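Local coordinates for Ice-binding protein (Flavobacteriaceae bacterium, PDB 5UYT) that probably binds ice crystals and limits their growth, acting as a bacterial antifreeze protein with a right-handed beta-helical fold, at residues A328-I338 / N356-K366; A74-L84 / T91-Q99. All coordinates share one frame; numbering follows the deposited sequence.

Contact 1 (A328-I338 / N356-K366)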
loop_
_atom_site.group_PDB
_atom_site.type_symbol
_atom_site.label_atom_id
_atom_site.label_comp_id
_atom_site.label_asym_id
_atom_site.label_seq_id
_atom_site.Cartn_x
_atom_site.Cartn_y
_atom_site.Cartn_z
ATOM N N ALA A 328 -2.782 7.652 -1.055
ATOM C CA ALA A 328 -3.113 8.160 -2.389
ATOM C C ALA A 328 -1.950 8.822 -3.118
ATOM O O ALA A 328 -2.108 9.227 -4.257
ATOM C CB ALA A 328 -4.321 9.110 -2.323
ATOM N N GLN A 329 -0.792 8.932 -2.448
ATOM C CA GLN A 329 0.411 9.523 -3.052
ATOM C C GLN A 329 0.174 10.921 -3.652
ATOM O O GLN A 329 0.784 11.308 -4.679
ATOM C CB GLN A 329 1.049 8.551 -4.067
ATOM C CG GLN A 329 1.260 7.141 -3.496
ATOM C CD GLN A 329 2.055 6.182 -4.411
ATOM O OE1 GLN A 329 2.956 5.483 -3.945
ATOM N NE2 GLN A 329 1.696 6.109 -5.675
ATOM N N GLY A 330 -0.659 11.708 -2.983
ATOM C CA GLY A 330 -0.903 13.102 -3.372
ATOM C C GLY A 330 -2.077 13.313 -4.326
ATOM O O GLY A 330 -2.397 14.449 -4.668
ATOM N N ASN A 331 -2.697 12.222 -4.775
ATOM C CA ASN A 331 -3.803 12.298 -5.761
ATOM C C ASN A 331 -5.134 12.105 -5.040
ATOM O O ASN A 331 -5.530 10.963 -4.772
ATOM C CB ASN A 331 -3.642 11.226 -6.840
ATOM C CG ASN A 331 -4.828 11.187 -7.812
ATOM O OD1 ASN A 331 -5.692 12.070 -7.815
ATOM N ND2 ASN A 331 -4.869 10.163 -8.634
ATOM N N GLU A 332 -5.834 13.206 -4.756
ATOM C CA GLU A 332 -7.039 13.130 -3.895
ATOM C C GLU A 332 -8.161 12.338 -4.556
ATOM O O GLU A 332 -9.024 11.769 -3.865
ATOM C CB GLU A 332 -7.523 14.514 -3.472
ATOM C CG GLU A 332 -8.117 15.346 -4.588
ATOM C CD GLU A 332 -8.819 16.608 -4.088
ATOM O OE1 GLU A 332 -8.996 17.518 -4.917
ATOM O OE2 GLU A 332 -9.222 16.677 -2.893
ATOM N N ASN A 333 -8.111 12.259 -5.891
ATOM C CA ASN A 333 -9.108 11.475 -6.662
ATOM C C ASN A 333 -8.799 9.992 -6.799
ATOM O O ASN A 333 -9.575 9.250 -7.429
ATOM C CB ASN A 333 -9.369 12.114 -8.024
ATOM C CG ASN A 333 -9.781 13.572 -7.906
ATOM O OD1 ASN A 333 -9.156 14.435 -8.494
ATOM N ND2 ASN A 333 -10.794 13.846 -7.109
ATOM N N ALA A 334 -7.712 9.542 -6.167
ATOM C CA ALA A 334 -7.323 8.131 -6.241
ATOM C C ALA A 334 -8.409 7.225 -5.637
ATOM O O ALA A 334 -8.976 7.533 -4.595
ATOM C CB ALA A 334 -6.012 7.908 -5.494
ATOM N N VAL A 335 -8.633 6.070 -6.267
ATOM C CA VAL A 335 -9.646 5.101 -5.828
ATOM C C VAL A 335 -8.907 3.814 -5.387
ATOM O O VAL A 335 -7.899 3.401 -6.009
ATOM C CB VAL A 335 -10.584 4.738 -7.002
ATOM C CG1 VAL A 335 -11.464 3.515 -6.679
ATOM C CG2 VAL A 335 -11.444 5.934 -7.388
ATOM N N PHE A 336 -9.431 3.188 -4.341
ATOM C CA PHE A 336 -8.899 1.935 -3.834
ATOM C C PHE A 336 -10.037 0.943 -3.831
ATOM O O PHE A 336 -11.114 1.220 -3.255
ATOM C CB PHE A 336 -8.438 2.115 -2.390
ATOM C CG PHE A 336 -7.403 3.187 -2.209
ATOM C CD1 PHE A 336 -6.057 2.835 -2.082
ATOM C CD2 PHE A 336 -7.772 4.540 -2.142
ATOM C CE1 PHE A 336 -5.089 3.831 -1.888
ATOM C CE2 PHE A 336 -6.800 5.531 -1.950
ATOM C CZ PHE A 336 -5.474 5.178 -1.825
ATOM N N VAL A 337 -9.834 -0.219 -4.443
ATOM C CA VAL A 337 -10.848 -1.257 -4.349
ATOM C C VAL A 337 -10.214 -2.494 -3.726
ATOM O O VAL A 337 -9.161 -2.942 -4.166
ATOM C CB VAL A 337 -11.472 -1.588 -5.723
ATOM C CG1 VAL A 337 -12.339 -2.856 -5.627
ATOM C CG2 VAL A 337 -12.325 -0.402 -6.236
ATOM N N ILE A 338 -10.853 -3.039 -2.691
ATOM C CA ILE A 338 -10.313 -4.233 -1.984
ATOM C C ILE A 338 -11.350 -5.344 -2.116
ATOM O O ILE A 338 -12.435 -5.255 -1.539
ATOM C CB ILE A 338 -10.006 -3.904 -0.496
ATOM C CG1 ILE A 338 -8.910 -2.809 -0.481
ATOM C CG2 ILE A 338 -9.483 -5.158 0.240
ATOM C CD1 ILE A 338 -8.639 -2.193 0.872
ATOM N N ASN A 356 -1.910 11.084 2.554
ATOM C CA ASN A 356 -1.436 11.690 1.298
ATOM C C ASN A 356 -2.597 11.925 0.311
ATOM O O ASN A 356 -2.473 11.674 -0.886
ATOM C CB ASN A 356 -0.317 10.848 0.670
ATOM C CG ASN A 356 0.914 10.762 1.574
ATOM O OD1 ASN A 356 1.189 11.696 2.327
ATOM N ND2 ASN A 356 1.648 9.646 1.507
ATOM N N GLY A 357 -3.721 12.394 0.866
ATOM C CA GLY A 357 -4.829 12.841 0.035
ATOM C C GLY A 357 -5.966 11.846 -0.135
ATOM O O GLY A 357 -7.035 12.224 -0.689
ATOM N N ALA A 358 -5.751 10.598 0.327
ATOM C CA ALA A 358 -6.779 9.538 0.192
ATOM C C ALA A 358 -8.032 9.976 0.980
ATOM O O ALA A 358 -7.930 10.515 2.112
ATOM C CB ALA A 358 -6.264 8.193 0.714
ATOM N N ILE A 359 -9.198 9.787 0.350
ATOM C CA ILE A 359 -10.494 10.136 0.987
ATOM C C ILE A 359 -11.456 8.932 1.020
ATOM O O ILE A 359 -11.419 8.062 0.128
ATOM C CB ILE A 359 -11.158 11.400 0.385
ATOM C CG1 ILE A 359 -11.471 11.209 -1.114
ATOM C CG2 ILE A 359 -10.310 12.654 0.701
ATOM C CD1 ILE A 359 -12.211 12.369 -1.808
ATOM N N ALA A 360 -12.246 8.839 2.086
ATOM C CA ALA A 360 -13.028 7.627 2.316
ATOM C C ALA A 360 -14.092 7.405 1.215
ATOM O O ALA A 360 -14.504 6.282 0.994
ATOM C CB ALA A 360 -13.713 7.714 3.676
ATOM N N LYS A 361 -14.549 8.492 0.576
ATOM C CA LYS A 361 -15.495 8.432 -0.526
ATOM C C LYS A 361 -14.992 7.518 -1.663
ATOM O O LYS A 361 -15.803 6.999 -2.450
ATOM C CB LYS A 361 -15.664 9.860 -1.072
ATOM C CG LYS A 361 -16.497 10.012 -2.325
ATOM C CD LYS A 361 -16.621 11.472 -2.787
ATOM C CE LYS A 361 -15.437 11.993 -3.604
ATOM N NZ LYS A 361 -15.078 11.370 -4.934
ATOM N N ASN A 362 -13.653 7.375 -1.766
ATOM C CA ASN A 362 -13.014 6.664 -2.895
ATOM C C ASN A 362 -12.439 5.306 -2.499
ATOM O O ASN A 362 -11.603 4.760 -3.226
ATOM C CB ASN A 362 -11.889 7.529 -3.524
ATOM C CG ASN A 362 -12.413 8.836 -4.108
ATOM O OD1 ASN A 362 -13.581 8.946 -4.447
ATOM N ND2 ASN A 362 -11.546 9.847 -4.209
ATOM N N VAL A 363 -12.883 4.779 -1.359
ATOM C CA VAL A 363 -12.446 3.466 -0.868
ATOM C C VAL A 363 -13.628 2.497 -0.858
ATOM O O VAL A 363 -14.712 2.822 -0.292
ATOM C CB VAL A 363 -11.913 3.617 0.566
ATOM C CG1 VAL A 363 -11.511 2.257 1.111
ATOM C CG2 VAL A 363 -10.729 4.599 0.561
ATOM N N PHE A 364 -13.448 1.350 -1.535
ATOM C CA PHE A 364 -14.517 0.355 -1.653
ATOM C C PHE A 364 -14.035 -1.026 -1.277
ATOM O O PHE A 364 -12.928 -1.433 -1.666
ATOM C CB PHE A 364 -15.034 0.309 -3.093
ATOM C CG PHE A 364 -15.518 1.643 -3.565
ATOM C CD1 PHE A 364 -16.832 2.044 -3.302
ATOM C CD2 PHE A 364 -14.626 2.550 -4.151
ATOM C CE1 PHE A 364 -17.277 3.313 -3.679
ATOM C CE2 PHE A 364 -15.073 3.825 -4.534
ATOM C CZ PHE A 364 -16.379 4.201 -4.281
ATOM N N TRP A 365 -14.885 -1.759 -0.568
ATOM C CA TRP A 365 -14.534 -3.105 -0.143
ATOM C C TRP A 365 -15.635 -4.010 -0.675
ATOM O O TRP A 365 -16.819 -3.808 -0.348
ATOM C CB TRP A 365 -14.567 -3.201 1.386
ATOM C CG TRP A 365 -13.654 -2.234 2.113
ATOM C CD1 TRP A 365 -13.875 -0.892 2.332
ATOM C CD2 TRP A 365 -12.415 -2.551 2.742
ATOM N NE1 TRP A 365 -12.824 -0.362 3.051
ATOM C CE2 TRP A 365 -11.916 -1.360 3.313
ATOM C CE3 TRP A 365 -11.653 -3.733 2.848
ATOM C CZ2 TRP A 365 -10.691 -1.310 4.000
ATOM C CZ3 TRP A 365 -10.440 -3.689 3.554
ATOM C CH2 TRP A 365 -9.981 -2.481 4.138
ATOM N N LYS A 366 -15.262 -4.995 -1.495
ATOM C CA LYS A 366 -16.227 -5.963 -2.000
ATOM C C LYS A 366 -16.024 -7.244 -1.200
ATOM O O LYS A 366 -14.974 -7.880 -1.371
ATOM C CB LYS A 366 -15.918 -6.206 -3.483
ATOM C CG LYS A 366 -16.938 -7.053 -4.274
ATOM C CD LYS A 366 -16.770 -8.560 -4.077
ATOM C CE LYS A 366 -15.363 -9.095 -4.347
ATOM N NZ LYS A 366 -15.246 -10.524 -3.914
HETATM O O HOH W 1 -8.730 9.321 -2.503
HETATM O O HOH W 2 -12.588 12.282 -5.694
#

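Contact 2 (A74-L84 / T91-Q99)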
loop_
_atom_site.group_PDB
_atom_site.type_symbol
_atom_site.label_atom_id
_atom_site.label_comp_id
_atom_site.label_asym_id
_atom_site.label_seq_id
_atom_site.Cartn_x
_atom_site.Cartn_y
_atom_site.Cartn_z
ATOM N N ALA A 74 28.827 7.244 -16.267
ATOM C CA ALA A 74 28.758 8.574 -15.637
ATOM C C ALA A 74 30.143 9.134 -15.305
ATOM O O ALA A 74 30.950 8.475 -14.637
ATOM C CB ALA A 74 27.872 8.545 -14.389
ATOM N N ILE A 75 30.425 10.338 -15.802
ATOM C CA ILE A 75 31.726 10.970 -15.588
ATOM C C ILE A 75 31.801 11.622 -14.195
ATOM O O ILE A 75 31.065 12.578 -13.907
ATOM C CB ILE A 75 32.089 11.971 -16.719
ATOM C CG1 ILE A 75 31.746 11.376 -18.098
ATOM C CG2 ILE A 75 33.570 12.322 -16.658
ATOM C CD1 ILE A 75 32.121 12.241 -19.289
ATOM N N PRO A 76 32.694 11.100 -13.317
ATOM C CA PRO A 76 32.782 11.608 -11.945
ATOM C C PRO A 76 33.034 13.119 -11.883
ATOM O O PRO A 76 33.795 13.660 -12.699
ATOM C CB PRO A 76 33.973 10.838 -11.353
ATOM C CG PRO A 76 34.104 9.620 -12.206
ATOM C CD PRO A 76 33.737 10.092 -13.586
ATOM N N THR A 77 32.378 13.780 -10.929
ATOM C CA THR A 77 32.551 15.212 -10.686
ATOM C C THR A 77 33.462 15.484 -9.478
ATOM O O THR A 77 33.906 16.619 -9.282
ATOM C CB THR A 77 31.189 15.914 -10.469
ATOM O OG1 THR A 77 30.467 15.252 -9.423
ATOM C CG2 THR A 77 30.351 15.892 -11.750
ATOM N N ALA A 78 33.743 14.436 -8.692
ATOM C CA ALA A 78 34.535 14.519 -7.446
ATOM C C ALA A 78 34.874 13.129 -6.890
ATOM O O ALA A 78 34.174 12.161 -7.186
ATOM C CB ALA A 78 33.774 15.309 -6.388
ATOM N N THR A 79 35.938 13.053 -6.080
ATOM C CA THR A 79 36.327 11.829 -5.355
ATOM C C THR A 79 36.030 11.985 -3.866
ATOM O O THR A 79 36.246 13.062 -3.296
ATOM C CB THR A 79 37.823 11.502 -5.557
ATOM O OG1 THR A 79 38.088 11.443 -6.958
ATOM C CG2 THR A 79 38.198 10.143 -4.951
ATOM N N LEU A 80 35.535 10.921 -3.239
ATOM C CA LEU A 80 35.280 10.933 -1.810
ATOM C C LEU A 80 36.108 9.889 -1.088
ATOM O O LEU A 80 36.409 8.844 -1.655
ATOM C CB LEU A 80 33.790 10.674 -1.528
ATOM C CG LEU A 80 32.766 11.626 -2.130
ATOM C CD1 LEU A 80 31.358 11.184 -1.706
ATOM C CD2 LEU A 80 33.041 13.071 -1.719
ATOM N N ALA A 81 36.462 10.181 0.165
ATOM C CA ALA A 81 37.079 9.196 1.049
ATOM C C ALA A 81 36.058 8.077 1.294
ATOM O O ALA A 81 34.843 8.309 1.174
ATOM C CB ALA A 81 37.518 9.841 2.361
ATOM N N PRO A 82 36.537 6.856 1.607
ATOM C CA PRO A 82 35.590 5.753 1.742
ATOM C C PRO A 82 34.666 5.841 2.955
ATOM O O PRO A 82 33.605 5.232 2.921
ATOM C CB PRO A 82 36.487 4.513 1.835
ATOM C CG PRO A 82 37.784 5.017 2.339
ATOM C CD PRO A 82 37.931 6.412 1.790
ATOM N N LEU A 83 35.047 6.589 3.997
ATOM C CA LEU A 83 34.174 6.780 5.156
ATOM C C LEU A 83 33.171 7.897 4.849
ATOM O O LEU A 83 33.520 9.075 4.864
ATOM C CB LEU A 83 34.976 7.076 6.432
ATOM C CG LEU A 83 34.280 7.001 7.816
ATOM C CD1 LEU A 83 33.145 5.974 7.939
ATOM C CD2 LEU A 83 35.347 6.758 8.887
ATOM N N LEU A 84 31.932 7.502 4.555
ATOM C CA LEU A 84 30.858 8.425 4.148
ATOM C C LEU A 84 29.874 8.655 5.264
ATOM O O LEU A 84 29.428 7.698 5.911
ATOM C CB LEU A 84 30.037 7.840 3.010
ATOM C CG LEU A 84 30.498 7.679 1.568
ATOM C CD1 LEU A 84 29.227 7.437 0.767
ATOM C CD2 LEU A 84 31.215 8.933 1.082
ATOM N N THR A 91 26.066 17.992 -2.237
ATOM C CA THR A 91 25.176 18.503 -3.278
ATOM C C THR A 91 25.251 17.584 -4.514
ATOM O O THR A 91 25.916 16.534 -4.472
ATOM C CB THR A 91 25.501 19.974 -3.616
ATOM O OG1 THR A 91 26.920 20.136 -3.774
ATOM C CG2 THR A 91 25.019 20.888 -2.494
ATOM N N ALA A 92 24.557 17.952 -5.594
ATOM C CA ALA A 92 24.471 17.089 -6.764
ATOM C C ALA A 92 25.860 16.695 -7.248
ATOM O O ALA A 92 26.796 17.511 -7.236
ATOM C CB ALA A 92 23.698 17.766 -7.876
ATOM N N GLY A 93 26.006 15.460 -7.709
ATOM C CA GLY A 93 27.272 15.092 -8.344
ATOM C C GLY A 93 27.390 13.615 -8.656
ATOM O O GLY A 93 26.515 12.814 -8.273
ATOM N N ASN A 94 28.460 13.280 -9.387
ATOM C CA ASN A 94 28.863 11.895 -9.607
ATOM C C ASN A 94 30.134 11.649 -8.815
ATOM O O ASN A 94 31.210 12.125 -9.188
ATOM C CB ASN A 94 29.078 11.621 -11.098
ATOM C CG ASN A 94 27.849 11.915 -11.918
ATOM O OD1 ASN A 94 26.717 11.810 -11.418
ATOM N ND2 ASN A 94 28.050 12.291 -13.172
ATOM N N TYR A 95 29.985 10.915 -7.720
ATOM C CA TYR A 95 31.032 10.733 -6.716
ATOM C C TYR A 95 31.742 9.396 -6.886
ATOM O O TYR A 95 31.114 8.347 -6.850
ATOM C CB TYR A 95 30.425 10.878 -5.302
ATOM C CG TYR A 95 29.908 12.295 -5.063
ATOM C CD1 TYR A 95 30.799 13.348 -4.820
ATOM C CD2 TYR A 95 28.540 12.592 -5.126
ATOM C CE1 TYR A 95 30.343 14.649 -4.626
ATOM C CE2 TYR A 95 28.084 13.882 -4.933
ATOM C CZ TYR A 95 28.990 14.910 -4.684
ATOM O OH TYR A 95 28.548 16.207 -4.496
ATOM N N PHE A 96 33.060 9.454 -7.075
ATOM C CA PHE A 96 33.870 8.256 -7.285
ATOM C C PHE A 96 34.592 7.879 -5.991
ATOM O O PHE A 96 35.310 8.701 -5.388
ATOM C CB PHE A 96 34.870 8.471 -8.446
ATOM C CG PHE A 96 35.874 7.357 -8.619
ATOM C CD1 PHE A 96 35.569 6.233 -9.379
ATOM C CD2 PHE A 96 37.144 7.445 -8.039
ATOM C CE1 PHE A 96 36.500 5.213 -9.549
ATOM C CE2 PHE A 96 38.071 6.429 -8.197
ATOM C CZ PHE A 96 37.752 5.310 -8.956
ATOM N N ILE A 97 34.384 6.643 -5.558
ATOM C CA ILE A 97 35.118 6.096 -4.423
ATOM C C ILE A 97 35.833 4.833 -4.910
ATOM O O ILE A 97 35.192 3.804 -5.124
ATOM C CB ILE A 97 34.185 5.767 -3.227
ATOM C CG1 ILE A 97 33.401 7.020 -2.796
ATOM C CG2 ILE A 97 35.019 5.217 -2.071
ATOM C CD1 ILE A 97 32.403 6.804 -1.683
ATOM N N GLY A 98 37.158 4.911 -5.077
ATOM C CA GLY A 98 37.913 3.847 -5.762
ATOM C C GLY A 98 38.324 2.677 -4.883
ATOM O O GLY A 98 39.440 2.163 -4.997
ATOM N N GLN A 99 37.405 2.250 -4.020
ATOM C CA GLN A 99 37.617 1.166 -3.050
ATOM C C GLN A 99 36.261 0.904 -2.396
ATOM O O GLN A 99 35.283 1.589 -2.716
ATOM C CB GLN A 99 38.667 1.567 -1.997
ATOM C CG GLN A 99 38.269 2.782 -1.151
ATOM C CD GLN A 99 39.399 3.300 -0.282
ATOM O OE1 GLN A 99 39.788 2.660 0.705
ATOM N NE2 GLN A 99 39.929 4.472 -0.636
HETATM O O HOH W 3 30.057 17.183 -7.569
#

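Contact 1 (A328-I338 / N356-K366)
Ile338 and Trp365 lie side by side and make the chief apolar contact. With CG anti to the carbonyl carbon in Trp365 (chi1 -58°) and CG1 likewise in Ile338, both point the same way, and Ile338 CD1 sits over one indole face, 3.5 Å from Trp365 CH2, in a CH-pi contact. An alanine in place of Trp365 removes the indole, which would probably leave a gap beside Ile338 CD1 and Lys380 O without its NE1 donor. On the same sheet face, Phe336 CE2 meets Ala358 CB at 3.8 Å.

Backbone hydrogen bonds join 336-338 to 363-366 as parallel strands, from Phe336 N to Asn362 O (2.9 Å) through Lys366 N to Ile338 O (2.8 Å). These are strands of successive coils in the right-handed beta-helix, so apolar side chains stack in register, Phe336 on Val363 and Val337 on Phe364.

Polar contacts gather where the strands begin. One water accepts from Ile359 N and donates to Glu332 O and Ala334 O, each carbonyl oxygen 2.8 Å away. A second water accepts from Asn333 ND2, Lys361 NZ and Asn362 ND2, while Lys361 NZ also donates in plane to a lone pair of Asn362 OD1.

Contact 2 (A74-L84 / T91-Q99)
Asn94 meets 74-84 with both its side chain and its backbone. Its CG stands anti to the carbonyl carbon (chi1 -58°), which carries the amide back along Ile75 and Pro76; ND2 donates to Ile75 O at 3.1 Å in a nearly straight bond (169°). Ile75 O lies in the amide plane, yet the donor comes from above the plane of the Ile75 carbonyl. Asn94 O receives Thr77 N at 2.7 Å on a lone pair, and a weak bond from Ala78 N. In return Asn94 N donates to Thr77 OG1 at 2.8 Å, so a side-chain hydroxyl takes a place that a backbone carbonyl would fill in a regular parallel ladder. A water links the same hydroxyl to Ala92 O.

Phe96 continues the ladder: its N donates to Ala78 O at 2.9 Å and its O accepts from Leu80 N. Its side chain leans beside Pro76, CB to CB 3.9 Å, while Thr79 CG2 reaches the ring at its edge.

Ile97 is buried, and each of its branches meets 74-84. CG1 packs on Leu80 CB, CG2 lies by Pro82 CA, and CD1 meets Leu84 CD2 tip to tip at 3.7 Å. The branched end of Leu80 crosses Tyr95 obliquely, CD1 lying 3.7 Å from Tyr95 CB, and the tyrosine hydroxyl donates to Thr91 O.

The chain enters from helix 55-73, which ends just before Ala74, and the short strand 78-79 pairs in parallel with 93-97 as an outer rung of the beta-helix. On its other side 93-97 pairs with strand 119-123, whose Ile120 and Ile123 touch Asn94 and Ile97, while Leu84 passes into the neighbouring parallel sheet beside strand 101-104.

How the contacts relate
Contact 2 comes first along the chain and contact 1 follows entirely after it; their centres are 42 Å apart and their nearest atoms about 24 Å, so they do not touch. Each falls in its own ice-binding-like range, and the two share no sheet. Both nonetheless pair parallel strands from successive coils of a beta-helix. Contact 2 lies at an outer rung directly after helix 55-73, whereas contact 1 lies further in, where 336-340 is flanked by 311-314 and 363-367 and helix 270-288 covers one face. The protein thus repeats one coil architecture in tandem, consistent with a multi-domain antifreeze protein.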